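Local coordinates for geranylgeranyl pyrophosphate synthase (Corynebacterium glutamicum, PDB 3LMD), which probably catalyses the magnesium-dependent elongation of prenyl diphosphates by condensation with isopentenyl diphosphate, as a member of the FPP/GGPP synthase family, at residues I106-A110 and L146-A150; T168-L172 and R197-L203; D259-G263 and G289-D294; D241-F246 and T266-L270. All blocks are in the same frame, centred on the assembly; numbering follows the deposited sequence.

Contact 1 (I106-A110 and L146-A150)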
loop_
_atom_site.group_PDB
_atom_site.type_symbol
_atom_site.label_atom_id
_atom_site.label_comp_id
_atom_site.label_asym_id
_atom_site.label_seq_id
_atom_site.Cartn_x
_atom_site.Cartn_y
_atom_site.Cartn_z
ATOM N N ILE A 106 6.977 -1.044 10.575
ATOM C CA ILE A 106 6.956 -0.516 9.202
ATOM C C ILE A 106 5.528 -0.264 8.778
ATOM O O ILE A 106 5.217 0.710 8.085
ATOM C CB ILE A 106 7.594 -1.528 8.212
ATOM C CG1 ILE A 106 9.139 -1.520 8.371
ATOM C CG2 ILE A 106 7.199 -1.147 6.774
ATOM C CD1 ILE A 106 9.846 -2.691 7.566
ATOM N N THR A 107 4.646 -1.165 9.181
ATOM C CA THR A 107 3.220 -1.002 8.847
ATOM C C THR A 107 2.634 0.219 9.518
ATOM O O THR A 107 1.888 0.994 8.888
ATOM C CB THR A 107 2.434 -2.256 9.243
ATOM O OG1 THR A 107 2.939 -3.362 8.475
ATOM C CG2 THR A 107 0.922 -2.077 8.944
ATOM N N HIS A 108 2.997 0.405 10.787
ATOM C CA HIS A 108 2.637 1.617 11.507
ATOM C C HIS A 108 3.091 2.860 10.764
ATOM O O HIS A 108 2.306 3.791 10.577
ATOM C CB HIS A 108 3.233 1.584 12.943
ATOM C CG HIS A 108 3.122 2.876 13.669
ATOM N ND1 HIS A 108 1.910 3.512 13.873
ATOM C CD2 HIS A 108 4.067 3.659 14.246
ATOM C CE1 HIS A 108 2.121 4.637 14.545
ATOM N NE2 HIS A 108 3.420 4.751 14.775
ATOM N N LEU A 109 4.366 2.910 10.363
ATOM C CA LEU A 109 4.888 4.081 9.661
ATOM C C LEU A 109 4.190 4.309 8.308
ATOM O O LEU A 109 3.860 5.456 7.960
ATOM C CB LEU A 109 6.424 3.973 9.471
ATOM C CG LEU A 109 7.180 3.930 10.808
ATOM C CD1 LEU A 109 8.703 3.653 10.605
ATOM C CD2 LEU A 109 6.943 5.252 11.597
ATOM N N ALA A 110 3.961 3.241 7.556
ATOM C CA ALA A 110 3.297 3.363 6.233
ATOM C C ALA A 110 1.942 4.026 6.388
ATOM O O ALA A 110 1.564 4.911 5.632
ATOM C CB ALA A 110 3.146 1.982 5.565
ATOM N N LEU A 146 7.306 1.290 1.784
ATOM C CA LEU A 146 7.364 0.641 3.117
ATOM C C LEU A 146 6.583 -0.671 3.135
ATOM O O LEU A 146 7.057 -1.696 3.653
ATOM C CB LEU A 146 6.912 1.601 4.248
ATOM C CG LEU A 146 8.072 2.301 4.979
ATOM C CD1 LEU A 146 8.937 3.181 4.064
ATOM C CD2 LEU A 146 7.477 3.104 6.111
ATOM N N LEU A 147 5.392 -0.658 2.554
ATOM C CA LEU A 147 4.596 -1.899 2.437
ATOM C C LEU A 147 5.344 -2.950 1.612
ATOM O O LEU A 147 5.325 -4.138 1.944
ATOM C CB LEU A 147 3.180 -1.611 1.858
ATOM C CG LEU A 147 2.410 -0.659 2.816
ATOM C CD1 LEU A 147 1.186 0.000 2.210
ATOM C CD2 LEU A 147 2.020 -1.336 4.164
ATOM N N ALA A 148 6.048 -2.536 0.566
ATOM C CA ALA A 148 6.850 -3.510 -0.198
ATOM C C ALA A 148 7.986 -4.094 0.678
ATOM O O ALA A 148 8.246 -5.296 0.632
ATOM C CB ALA A 148 7.459 -2.879 -1.468
ATOM N N HIS A 149 8.681 -3.239 1.429
ATOM C CA HIS A 149 9.705 -3.710 2.392
ATOM C C HIS A 149 9.104 -4.705 3.387
ATOM O O HIS A 149 9.691 -5.766 3.681
ATOM C CB HIS A 149 10.288 -2.553 3.238
ATOM C CG HIS A 149 11.043 -1.530 2.442
ATOM N ND1 HIS A 149 11.808 -1.854 1.355
ATOM C CD2 HIS A 149 11.181 -0.194 2.616
ATOM C CE1 HIS A 149 12.375 -0.764 0.868
ATOM N NE2 HIS A 149 12.000 0.262 1.616
ATOM N N ALA A 150 7.954 -4.353 3.938
ATOM C CA ALA A 150 7.318 -5.233 4.924
ATOM C C ALA A 150 7.005 -6.600 4.302
ATOM O O ALA A 150 7.209 -7.651 4.916
ATOM C CB ALA A 150 6.023 -4.576 5.532
#

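Contact 2 (T168-L172 and R197-L203)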
loop_
_atom_site.group_PDB
_atom_site.type_symbol
_atom_site.label_atom_id
_atom_site.label_comp_id
_atom_site.label_asym_id
_atom_site.label_seq_id
_atom_site.Cartn_x
_atom_site.Cartn_y
_atom_site.Cartn_z
ATOM N N THR A 168 -5.035 -7.629 9.492
ATOM C CA THR A 168 -4.679 -6.433 10.249
ATOM C C THR A 168 -4.637 -5.160 9.401
ATOM O O THR A 168 -5.227 -4.118 9.742
ATOM C CB THR A 168 -3.299 -6.641 10.928
ATOM O OG1 THR A 168 -3.402 -7.779 11.808
ATOM C CG2 THR A 168 -2.915 -5.414 11.699
ATOM N N PHE A 169 -3.925 -5.230 8.294
ATOM C CA PHE A 169 -3.803 -4.091 7.406
ATOM C C PHE A 169 -5.170 -3.709 6.787
ATOM O O PHE A 169 -5.517 -2.541 6.735
ATOM C CB PHE A 169 -2.736 -4.371 6.332
ATOM C CG PHE A 169 -2.477 -3.202 5.436
ATOM C CD1 PHE A 169 -2.101 -1.977 5.969
ATOM C CD2 PHE A 169 -2.638 -3.312 4.072
ATOM C CE1 PHE A 169 -1.873 -0.884 5.153
ATOM C CE2 PHE A 169 -2.403 -2.199 3.235
ATOM C CZ PHE A 169 -2.036 -0.993 3.791
ATOM N N GLY A 170 -5.954 -4.692 6.386
ATOM C CA GLY A 170 -7.331 -4.430 5.899
ATOM C C GLY A 170 -8.178 -3.683 6.944
ATOM O O GLY A 170 -8.894 -2.732 6.629
ATOM N N GLU A 171 -8.089 -4.111 8.189
ATOM C CA GLU A 171 -8.746 -3.371 9.295
ATOM C C GLU A 171 -8.258 -1.956 9.482
ATOM O O GLU A 171 -9.083 -1.050 9.696
ATOM C CB GLU A 171 -8.624 -4.111 10.637
ATOM C CG GLU A 171 -9.466 -5.366 10.669
ATOM C CD GLU A 171 -10.932 -5.041 10.487
ATOM O OE1 GLU A 171 -11.508 -4.453 11.424
ATOM O OE2 GLU A 171 -11.501 -5.345 9.408
ATOM N N LEU A 172 -6.936 -1.757 9.441
ATOM C CA LEU A 172 -6.375 -0.418 9.609
ATOM C C LEU A 172 -6.892 0.480 8.519
ATOM O O LEU A 172 -7.224 1.629 8.774
ATOM C CB LEU A 172 -4.829 -0.404 9.510
ATOM C CG LEU A 172 -3.908 -0.855 10.639
ATOM C CD1 LEU A 172 -2.483 -1.006 10.134
ATOM C CD2 LEU A 172 -3.910 0.123 11.772
ATOM N N ARG A 197 -10.820 1.065 17.452
ATOM C CA ARG A 197 -10.510 -0.382 17.375
ATOM C C ARG A 197 -9.750 -0.701 16.076
ATOM O O ARG A 197 -8.764 -1.454 16.082
ATOM C CB ARG A 197 -11.795 -1.212 17.428
ATOM C CG ARG A 197 -11.571 -2.726 17.408
ATOM C CD ARG A 197 -12.924 -3.507 17.432
ATOM N NE ARG A 197 -13.864 -2.974 16.441
ATOM C CZ ARG A 197 -13.860 -3.285 15.146
ATOM N NH1 ARG A 197 -12.966 -4.151 14.668
ATOM N NH2 ARG A 197 -14.748 -2.721 14.325
ATOM N N GLU A 198 -10.217 -0.142 14.954
ATOM C CA GLU A 198 -9.609 -0.422 13.639
ATOM C C GLU A 198 -8.323 0.338 13.351
ATOM O O GLU A 198 -7.335 -0.245 12.905
ATOM C CB GLU A 198 -10.614 -0.164 12.507
ATOM C CG GLU A 198 -11.804 -1.124 12.588
ATOM C CD GLU A 198 -12.983 -0.652 11.750
ATOM O OE1 GLU A 198 -13.009 0.528 11.367
ATOM O OE2 GLU A 198 -13.899 -1.456 11.511
ATOM N N LYS A 199 -8.333 1.638 13.599
ATOM C CA LYS A 199 -7.165 2.470 13.322
ATOM C C LYS A 199 -6.014 2.234 14.264
ATOM O O LYS A 199 -4.848 2.399 13.864
ATOM C CB LYS A 199 -7.505 3.970 13.427
ATOM C CG LYS A 199 -8.199 4.569 12.234
ATOM C CD LYS A 199 -8.087 6.128 12.258
ATOM C CE LYS A 199 -6.683 6.648 11.938
ATOM N NZ LYS A 199 -6.681 8.174 11.899
ATOM N N THR A 200 -6.318 1.915 15.521
ATOM C CA THR A 200 -5.270 1.834 16.563
ATOM C C THR A 200 -5.152 0.463 17.255
ATOM O O THR A 200 -4.043 -0.071 17.420
ATOM C CB THR A 200 -5.507 2.872 17.688
ATOM O OG1 THR A 200 -5.502 4.198 17.139
ATOM C CG2 THR A 200 -4.419 2.772 18.761
ATOM N N GLY A 201 -6.276 -0.089 17.699
ATOM C CA GLY A 201 -6.217 -1.332 18.489
ATOM C C GLY A 201 -5.637 -2.498 17.705
ATOM O O GLY A 201 -4.847 -3.300 18.256
ATOM N N VAL A 202 -6.025 -2.636 16.425
ATOM C CA VAL A 202 -5.727 -3.907 15.742
ATOM C C VAL A 202 -4.225 -4.086 15.546
ATOM O O VAL A 202 -3.729 -5.216 15.503
ATOM C CB VAL A 202 -6.412 -4.119 14.335
ATOM C CG1 VAL A 202 -7.912 -4.353 14.471
ATOM C CG2 VAL A 202 -6.051 -2.966 13.359
ATOM N N LEU A 203 -3.496 -2.993 15.405
ATOM C CA LEU A 203 -2.063 -3.136 15.148
ATOM C C LEU A 203 -1.282 -3.434 16.433
ATOM O O LEU A 203 -0.264 -4.136 16.406
ATOM C CB LEU A 203 -1.502 -1.897 14.462
ATOM C CG LEU A 203 -0.066 -1.965 13.931
ATOM C CD1 LEU A 203 0.201 -3.142 12.953
ATOM C CD2 LEU A 203 0.178 -0.598 13.203
#

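Contact 3 (D259-G263 and G289-D294)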
loop_
_atom_site.group_PDB
_atom_site.type_symbol
_atom_site.label_atom_id
_atom_site.label_comp_id
_atom_site.label_asym_id
_atom_site.label_seq_id
_atom_site.Cartn_x
_atom_site.Cartn_y
_atom_site.Cartn_z
ATOM N N ASP A 259 -8.955 19.022 19.794
ATOM C CA ASP A 259 -9.915 18.210 19.009
ATOM C C ASP A 259 -11.209 18.997 18.727
ATOM O O ASP A 259 -11.756 18.975 17.615
ATOM C CB ASP A 259 -10.282 16.904 19.743
ATOM C CG ASP A 259 -9.149 15.880 19.764
ATOM O OD1 ASP A 259 -8.421 15.788 18.760
ATOM O OD2 ASP A 259 -8.998 15.148 20.783
ATOM N N LEU A 260 -11.713 19.675 19.750
ATOM C CA LEU A 260 -12.951 20.445 19.604
ATOM C C LEU A 260 -12.906 21.428 18.441
ATOM O O LEU A 260 -13.832 21.474 17.627
ATOM C CB LEU A 260 -13.266 21.199 20.895
ATOM C CG LEU A 260 -13.754 20.299 22.019
ATOM C CD1 LEU A 260 -13.761 21.056 23.342
ATOM C CD2 LEU A 260 -15.132 19.770 21.666
ATOM N N ARG A 261 -11.841 22.224 18.381
ATOM C CA ARG A 261 -11.668 23.216 17.313
ATOM C C ARG A 261 -11.826 22.589 15.921
ATOM O O ARG A 261 -12.432 23.178 15.023
ATOM C CB ARG A 261 -10.306 23.905 17.448
ATOM C CG ARG A 261 -10.050 24.497 18.834
ATOM C CD ARG A 261 -8.732 25.260 18.895
ATOM N NE ARG A 261 -8.448 25.809 20.223
ATOM C CZ ARG A 261 -8.738 27.055 20.601
ATOM N NH1 ARG A 261 -9.338 27.892 19.760
ATOM N NH2 ARG A 261 -8.437 27.465 21.826
ATOM N N GLU A 262 -11.296 21.379 15.762
ATOM C CA GLU A 262 -11.379 20.649 14.499
ATOM C C GLU A 262 -12.780 20.165 14.170
ATOM O O GLU A 262 -13.060 19.820 13.026
ATOM C CB GLU A 262 -10.477 19.422 14.548
ATOM C CG GLU A 262 -9.188 19.618 15.308
ATOM C CD GLU A 262 -8.017 19.854 14.389
ATOM O OE1 GLU A 262 -8.189 20.591 13.394
ATOM O OE2 GLU A 262 -6.932 19.294 14.659
ATOM N N GLY A 263 -13.657 20.101 15.167
ATOM C CA GLY A 263 -14.951 19.446 14.963
ATOM C C GLY A 263 -14.829 17.943 15.182
ATOM O O GLY A 263 -15.679 17.165 14.729
ATOM N N GLY A 289 -20.508 21.698 14.739
ATOM C CA GLY A 289 -19.390 21.628 13.836
ATOM C C GLY A 289 -18.196 22.207 14.522
ATOM O O GLY A 289 -18.223 22.381 15.714
ATOM N N PRO A 290 -17.146 22.513 13.775
ATOM C CA PRO A 290 -15.922 23.016 14.386
ATOM C C PRO A 290 -16.142 24.370 15.020
ATOM O O PRO A 290 -17.046 25.110 14.640
ATOM C CB PRO A 290 -14.957 23.135 13.206
ATOM C CG PRO A 290 -15.491 22.276 12.191
ATOM C CD PRO A 290 -16.966 22.257 12.345
ATOM N N LEU A 291 -15.296 24.682 15.987
ATOM C CA LEU A 291 -15.391 25.924 16.734
ATOM C C LEU A 291 -14.170 26.809 16.544
ATOM O O LEU A 291 -13.112 26.347 16.150
ATOM C CB LEU A 291 -15.536 25.624 18.216
ATOM C CG LEU A 291 -16.381 24.420 18.595
ATOM C CD1 LEU A 291 -16.118 24.086 20.023
ATOM C CD2 LEU A 291 -17.826 24.681 18.366
ATOM N N GLU A 292 -14.333 28.097 16.830
ATOM C CA GLU A 292 -13.699 29.144 16.038
ATOM C C GLU A 292 -12.887 30.088 16.919
ATOM O O GLU A 292 -11.683 30.250 16.727
ATOM C CB GLU A 292 -14.748 29.931 15.251
ATOM C CG GLU A 292 -15.411 29.139 14.135
ATOM C CD GLU A 292 -14.502 28.950 12.937
ATOM O OE1 GLU A 292 -14.253 29.938 12.215
ATOM O OE2 GLU A 292 -14.037 27.812 12.716
ATOM N N ASP A 293 -13.556 30.708 17.886
ATOM C CA ASP A 293 -12.885 31.571 18.851
ATOM C C ASP A 293 -12.579 30.823 20.143
ATOM O O ASP A 293 -13.302 29.901 20.524
ATOM C CB ASP A 293 -13.736 32.806 19.147
ATOM C CG ASP A 293 -15.216 32.562 18.925
ATOM O OD1 ASP A 293 -15.818 33.264 18.086
ATOM O OD2 ASP A 293 -15.778 31.666 19.591
ATOM N N ASP A 294 -11.504 31.223 20.813
ATOM C CA ASP A 294 -11.186 30.697 22.136
ATOM C C ASP A 294 -12.388 30.788 23.070
ATOM O O ASP A 294 -12.463 30.076 24.071
ATOM C CB ASP A 294 -9.994 31.445 22.737
ATOM C CG ASP A 294 -8.848 31.598 21.758
ATOM O OD1 ASP A 294 -9.036 31.279 20.565
ATOM O OD2 ASP A 294 -7.758 32.038 22.180
#

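Contact 4 (D241-F246 and T266-L270)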
loop_
_atom_site.group_PDB
_atom_site.type_symbol
_atom_site.label_atom_id
_atom_site.label_comp_id
_atom_site.label_asym_id
_atom_site.label_seq_id
_atom_site.Cartn_x
_atom_site.Cartn_y
_atom_site.Cartn_z
ATOM N N ASP A 241 -7.811 11.095 24.782
ATOM C CA ASP A 241 -8.957 11.949 24.461
ATOM C C ASP A 241 -9.494 12.671 25.691
ATOM O O ASP A 241 -9.849 13.843 25.611
ATOM C CB ASP A 241 -10.077 11.155 23.755
ATOM C CG ASP A 241 -9.681 10.712 22.345
ATOM O OD1 ASP A 241 -8.706 11.247 21.798
ATOM O OD2 ASP A 241 -10.329 9.808 21.785
ATOM N N ILE A 242 -9.532 11.975 26.829
ATOM C CA ILE A 242 -9.897 12.601 28.085
ATOM C C ILE A 242 -8.908 13.723 28.452
ATOM O O ILE A 242 -9.300 14.847 28.820
ATOM C CB ILE A 242 -9.955 11.558 29.222
ATOM C CG1 ILE A 242 -11.144 10.589 29.007
ATOM C CG2 ILE A 242 -10.038 12.272 30.602
ATOM C CD1 ILE A 242 -11.041 9.319 29.962
ATOM N N ILE A 243 -7.622 13.410 28.371
ATOM C CA ILE A 243 -6.577 14.379 28.706
ATOM C C ILE A 243 -6.713 15.634 27.823
ATOM O O ILE A 243 -6.610 16.760 28.316
ATOM C CB ILE A 243 -5.152 13.751 28.567
ATOM C CG1 ILE A 243 -4.907 12.767 29.724
ATOM C CG2 ILE A 243 -4.075 14.859 28.572
ATOM C CD1 ILE A 243 -3.660 11.878 29.539
ATOM N N ASP A 244 -7.003 15.441 26.539
ATOM C CA ASP A 244 -7.113 16.561 25.608
ATOM C C ASP A 244 -8.176 17.571 26.039
ATOM O O ASP A 244 -8.048 18.787 25.807
ATOM C CB ASP A 244 -7.448 16.065 24.204
ATOM C CG ASP A 244 -7.456 17.197 23.164
ATOM O OD1 ASP A 244 -6.380 17.778 22.920
ATOM O OD2 ASP A 244 -8.523 17.500 22.584
ATOM N N ILE A 245 -9.243 17.061 26.639
ATOM C CA ILE A 245 -10.348 17.914 27.042
ATOM C C ILE A 245 -10.235 18.396 28.477
ATOM O O ILE A 245 -10.602 19.527 28.781
ATOM C CB ILE A 245 -11.669 17.170 26.929
ATOM C CG1 ILE A 245 -11.981 16.872 25.459
ATOM C CG2 ILE A 245 -12.797 17.964 27.645
ATOM C CD1 ILE A 245 -12.832 15.636 25.296
ATOM N N PHE A 246 -9.778 17.533 29.376
ATOM C CA PHE A 246 -9.822 17.869 30.804
ATOM C C PHE A 246 -8.456 18.201 31.393
ATOM O O PHE A 246 -8.349 18.549 32.573
ATOM C CB PHE A 246 -10.537 16.770 31.597
ATOM C CG PHE A 246 -11.951 16.553 31.155
ATOM C CD1 PHE A 246 -12.264 15.531 30.265
ATOM C CD2 PHE A 246 -12.971 17.385 31.607
ATOM C CE1 PHE A 246 -13.557 15.342 29.837
ATOM C CE2 PHE A 246 -14.272 17.194 31.200
ATOM C CZ PHE A 246 -14.581 16.176 30.315
ATOM N N THR A 266 -14.662 13.552 20.686
ATOM C CA THR A 266 -14.275 12.246 21.217
ATOM C C THR A 266 -15.231 11.762 22.328
ATOM O O THR A 266 -16.181 12.443 22.688
ATOM C CB THR A 266 -12.850 12.336 21.742
ATOM O OG1 THR A 266 -12.807 13.321 22.784
ATOM C CG2 THR A 266 -11.899 12.807 20.589
ATOM N N LEU A 267 -14.961 10.590 22.884
ATOM C CA LEU A 267 -15.912 9.929 23.768
ATOM C C LEU A 267 -16.542 10.791 24.869
ATOM O O LEU A 267 -17.749 10.747 25.036
ATOM C CB LEU A 267 -15.257 8.709 24.418
ATOM C CG LEU A 267 -16.186 7.686 25.037
ATOM C CD1 LEU A 267 -17.243 7.261 23.994
ATOM C CD2 LEU A 267 -15.322 6.467 25.484
ATOM N N PRO A 268 -15.737 11.527 25.658
ATOM C CA PRO A 268 -16.420 12.307 26.717
ATOM C C PRO A 268 -17.426 13.321 26.158
ATOM O O PRO A 268 -18.448 13.614 26.790
ATOM C CB PRO A 268 -15.287 13.082 27.381
ATOM C CG PRO A 268 -14.001 12.396 26.940
ATOM C CD PRO A 268 -14.281 11.730 25.654
ATOM N N VAL A 269 -17.113 13.898 25.005
ATOM C CA VAL A 269 -17.995 14.872 24.389
ATOM C C VAL A 269 -19.248 14.196 23.890
ATOM O O VAL A 269 -20.348 14.730 24.039
ATOM C CB VAL A 269 -17.314 15.615 23.178
ATOM C CG1 VAL A 269 -18.259 16.747 22.640
ATOM C CG2 VAL A 269 -15.988 16.164 23.581
ATOM N N LEU A 270 -19.098 13.015 23.297
ATOM C CA LEU A 270 -20.249 12.299 22.766
ATOM C C LEU A 270 -21.178 11.860 23.901
ATOM O O LEU A 270 -22.391 11.892 23.766
ATOM C CB LEU A 270 -19.817 11.060 21.967
ATOM C CG LEU A 270 -18.926 11.416 20.754
ATOM C CD1 LEU A 270 -18.334 10.121 20.124
ATOM C CD2 LEU A 270 -19.768 12.194 19.745
HETATM O O HOH W 1 -10.722 14.766 22.940
#

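Contact 1 (I106-A110 and L146-A150)
One turn each of helices 95-118 and 132-157 run nearly antiparallel here, with an angle of 165° between their directions and local axes that come within 9.1 Å. Small and branched side chains interlock between them. The main bump is Ile106: its CG2 drops into a hollow lined by Leu146 and Ala150, one turn apart, lying 3.7 Å from Leu146 CB and 3.8 Å from Ala150 CB. On the floor of this hollow the same CG2 comes to 3.2 Å from Leu146 O, a close van der Waals contact of a methyl with a carbonyl that accepts Ala150 N at 2.8 Å within its own helix. The fit is reciprocal. Leu146 projects against the face formed by Ile106, Leu109 and Ala110, where its CD2 sits 3.6 Å from Leu109 CB and 3.8 Å from Ala110 N. Ala110 leaves the space that lets the backbones close in: its CA is 5.8 Å from that of Leu146, and Leu147 CD2 fills the space over its CB, at 3.8 Å. Helix 34-55 covers one flank through Leu51, Glu54 and Leu55, while Phe165 and Phe169 of helix 159-181 pack on Thr107 and Leu147. Thr107 OG1 bonds back to Val103 O, within its own helix. Such buried, largely apolar antiparallel packing is characteristic of the helical bundle of the isoprenoid synthase fold.

Contact 2 (T168-L172 and R197-L203)
Leu172 lies across the turn Glu198-Leu203: its CD2 is 3.2 Å from Lys199 O, its CG 4.1 Å from Val202 CG2 and its CD1 4.1 Å from Leu203 CD2. Its backbone is close as well. Leu172 CA stands 3.4 Å from Glu198 O in a CA-H...O contact with 154° at the hydrogen, and its CA is 4.8 Å from that of Lys199. The helices are roughly antiparallel (151°), with local axes 8.2 Å apart. Helix 188-214 widens here into a pi-type turn at 197-201, in which Val202 N bonds weakly to Arg197 O (3.0 Å). Val202 then packs against Glu171 CB through its CG1 (3.9 Å), and Leu203 CD1 meets Thr168 CG2 at 4.1 Å. At the more open edge, Arg197 joins two acids: its NH1 forms a salt bridge with Glu171 OE1 at 3.6 Å, and its NH2 another with Glu198 OE2 at 3.2 Å. The carboxylates of Glu171 and Glu198 lie 3.8 Å apart (OE1 to OE2). Glu198 OE1 has a second partner in Arg178. Lys199, whose CB points away from helix 159-181, pairs with Glu179 and makes a long, weak ion pair with Asp115, a ligand of the first calcium ion, which is absent from this chain. A long salt bridge thus offsets part of the repulsion at one edge, while the rest of the seam closes mainly by apolar side chains and close side-chain-to-carbonyl contacts.

Contact 3 (D259-G263 and G289-D294)
A Schellman motif ends the short helix 258-262 at Gly263, and the loop leading to helix 294-306 packs against this terminus. Gly263, with phi of 85°, sends its N to Leu260 O at 2.8 Å. Across the contact, Arg261 O receives only a weak bond from Leu291 N (3.4 Å, 135°); Leu291 O is equally near Arg261 O, but both are acceptors and do not bond. The Arg261 guanidinium reaches along the loop to a second weak bond, NH1 to Asp294 OD1 at 3.5 Å, part of a salt bridge met at the edge of the guanidinium plane. Asp293 is the N-cap of helix 294-306: its side chain caps a backbone N just past the segment, and its OD2 also bonds Thr296 OG1. Beneath these polar links, Leu260 CB meets Leu291 CD1 at 4.2 Å, and both leucines rest on helix 294-306, Leu260 on Val300 and Leu291 on Val297. At the turn itself, Gly263 CA lies 3.7 Å from Pro290 CA, and a beta carbon there would clash with Pro290 CG.

Contact 4 (D241-F246 and T266-L270)
This is a buried, mainly apolar contact between the C-terminal end of helix 219-246 and the first turn of helix 267-274. Pro268 is its centre, its ring held among three side chains: Ile242 CG1 lies 4.0 Å and Ile245 CD1 3.8 Å from Pro268 CG, while the edge of the Phe246 ring meets Pro268 CB through CE1 at 3.8 Å. Ile245 touches three residues: its CD1 also meets Val269 CG2 (3.6 Å) and Thr266 OG1 (3.4 Å). Thr266 holds the N-cap position, but makes no side-chain capping bond. Instead its hydroxyl donates to a water 2.5 Å from OG1, which donates in turn to Asp241 O at 3.0 Å, linking the side chain to the backbone of helix 219-246. Thr266 CG2 lies 3.5 Å from Asp241 CG. Asp241 and Asp244 belong to the DDxxD sequence, the second aspartate-rich motif of this family; the Asp241 carboxylate bonds Tyr192 and Gln237. Phe246 lies about 4 Å, side chain to side chain, from Ser305, a ligand of the second calcium ion, absent from this chain. Helix 309-328 covers Ile242 and Pro268 through Ala313, helix 294-306 backs Ile245 and Val269 through Leu304, and helix 188-214 adds Tyr192 against Thr266.

In the fold
Contacts 1 and 2 pack directly on each other, centres 14 Å apart: Thr107 CG2 meets Leu172 CD1 at 3.8 Å, and Leu147 CD1 meets Phe169 CZ at 3.7 Å. Both reach the dimer interface, where Ala148 packs on Gly170 of the second subunit. Contacts 3 and 4 alternate along the chain and touch through a probable hydrogen bond from Asp259 N to Asp244 OD2 (3.2 Å). Contact 2 comes to about 9 Å of contact 4 and 10 Å of contact 3, nearest atoms, without touching. The first calcium site lies between contacts 2 and 3, Lys199 about 4 Å from Asp115 and Glu262 about 8 Å from Asp119 (side chains); the second lies beside contact 4.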